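Local coordinates for proline iminopeptidase-related protein (Thermus thermophilus, PDB 2YYS), which is of unknown function but belongs to the peptidase S33 family of alpha/beta hydrolases and may act as a peptidase, at residues R137-A142 with L166-L170. Residues are numbered along the deposited sequence; the frame is centred on the assembly and turned at random.
Sequences RLAEAA and LFDRL
One face of the F167 ring carries the CD2 methyl of L138, a CH-pi contact in which CD2 stands 4.1 Å from the ring centroid and only 6° off the normal. The other methyl, CD1, lies on the same side of the ring but displaced from its centre, nearest to F167 CZ at 3.8 Å. A141 O approaches the R169 guanidinium edge-on, 3.2 Å from NH1, while R169 NH2 forms a salt bridge with E161, just before helix 163-171. With CG anti to its carbonyl carbon (chi1 -72°), L138 sends its branched end between three residues of the other helix: CD2 also meets L166 CB at 3.8 Å and L170 CD1 at 3.6 Å. A branched leucine suits this place because its two methyls can serve ring and aliphatic neighbours together. Replacing L138 with alanine is likely to strip the methyl from that face of F167 and open a gap beside L166 and L170. The short alanines ending helix 131-141 and just past it offer leucine methyls a low surface: L170 CD2 rests 4.1 Å from A141 CB, and L166 CD2 sits 4.0 Å from A142 CB. The axes of segments 137-141 and 166-170 cross at 98°, and L154 and A157 of helix 150-160 add to the apolar cluster, touching L138 and L166 respectively. Such helix-on-helix packing is characteristic of the helical cap inserted after a core strand, here 119-125, in S33 alpha/beta hydrolases.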
# COMPACT_ATOMS: atom_id res chain seq x y z
N ARG A 137 -9.12 -12.18 11.03
CA ARG A 137 -10.28 -11.36 10.64
C ARG A 137 -11.09 -11.97 9.51
O ARG A 137 -12.31 -11.84 9.50
CB ARG A 137 -9.87 -9.93 10.25
CG ARG A 137 -9.08 -9.19 11.31
CD ARG A 137 -9.89 -8.63 12.45
NE ARG A 137 -10.40 -9.63 13.38
CZ ARG A 137 -9.66 -10.35 14.23
NH1 ARG A 137 -8.33 -10.23 14.25
NH2 ARG A 137 -10.25 -11.19 15.07
N LEU A 138 -10.42 -12.59 8.55
CA LEU A 138 -11.10 -13.30 7.46
C LEU A 138 -11.90 -14.48 8.01
O LEU A 138 -13.06 -14.68 7.64
CB LEU A 138 -10.07 -13.78 6.42
CG LEU A 138 -9.46 -12.64 5.59
CD1 LEU A 138 -8.22 -13.10 4.88
CD2 LEU A 138 -10.48 -12.12 4.57
N ALA A 139 -11.29 -15.24 8.90
CA ALA A 139 -11.93 -16.40 9.49
C ALA A 139 -13.14 -15.95 10.31
O ALA A 139 -14.20 -16.55 10.23
CB ALA A 139 -10.95 -17.16 10.38
N GLU A 140 -12.96 -14.88 11.07
CA GLU A 140 -14.02 -14.23 11.83
C GLU A 140 -15.16 -13.75 10.93
O GLU A 140 -16.32 -13.92 11.27
CB GLU A 140 -13.43 -13.05 12.61
CG GLU A 140 -14.40 -12.15 13.34
CD GLU A 140 -13.68 -11.04 14.06
OE1 GLU A 140 -13.42 -9.99 13.41
OE2 GLU A 140 -13.33 -11.23 15.25
N ALA A 141 -14.82 -13.18 9.78
CA ALA A 141 -15.82 -12.69 8.85
C ALA A 141 -16.63 -13.83 8.24
O ALA A 141 -17.76 -13.62 7.84
CB ALA A 141 -15.17 -11.87 7.74
N ALA A 142 -16.04 -15.02 8.19
CA ALA A 142 -16.70 -16.21 7.66
C ALA A 142 -17.48 -16.99 8.73
O ALA A 142 -17.99 -18.06 8.45
CB ALA A 142 -15.66 -17.12 7.01
N LEU A 166 -15.20 -12.23 1.00
CA LEU A 166 -14.71 -11.91 2.33
C LEU A 166 -13.98 -10.57 2.34
O LEU A 166 -14.24 -9.73 3.19
CB LEU A 166 -13.80 -13.01 2.86
CG LEU A 166 -14.46 -14.35 3.17
CD1 LEU A 166 -13.39 -15.37 3.54
CD2 LEU A 166 -15.48 -14.25 4.28
N PHE A 167 -13.06 -10.37 1.41
CA PHE A 167 -12.32 -9.11 1.35
C PHE A 167 -13.26 -7.94 1.06
O PHE A 167 -13.06 -6.86 1.60
CB PHE A 167 -11.17 -9.17 0.32
CG PHE A 167 -9.90 -9.79 0.86
CD1 PHE A 167 -9.11 -9.11 1.79
CD2 PHE A 167 -9.49 -11.05 0.44
CE1 PHE A 167 -7.94 -9.69 2.29
CE2 PHE A 167 -8.32 -11.62 0.94
CZ PHE A 167 -7.55 -10.94 1.86
N ASP A 168 -14.30 -8.15 0.26
CA ASP A 168 -15.25 -7.08 -0.08
C ASP A 168 -15.97 -6.59 1.19
O ASP A 168 -16.18 -5.39 1.38
CB ASP A 168 -16.32 -7.56 -1.09
CG ASP A 168 -15.84 -7.52 -2.56
OD1 ASP A 168 -14.72 -7.06 -2.86
OD2 ASP A 168 -16.58 -7.93 -3.49
N ARG A 169 -16.32 -7.53 2.06
CA ARG A 169 -16.99 -7.21 3.33
C ARG A 169 -16.08 -6.39 4.25
O ARG A 169 -16.51 -5.39 4.84
CB ARG A 169 -17.42 -8.50 4.03
CG ARG A 169 -18.68 -8.38 4.82
CD ARG A 169 -19.23 -9.73 5.32
NE ARG A 169 -19.60 -10.55 4.17
CZ ARG A 169 -19.41 -11.86 4.05
NH1 ARG A 169 -18.85 -12.59 5.02
NH2 ARG A 169 -19.79 -12.44 2.94
N LEU A 170 -14.83 -6.82 4.36
CA LEU A 170 -13.84 -6.10 5.17
C LEU A 170 -13.54 -4.71 4.58
O LEU A 170 -13.43 -3.73 5.30
CB LEU A 170 -12.55 -6.91 5.28
CG LEU A 170 -12.69 -8.28 5.95
CD1 LEU A 170 -11.33 -8.93 6.08
CD2 LEU A 170 -13.36 -8.19 7.32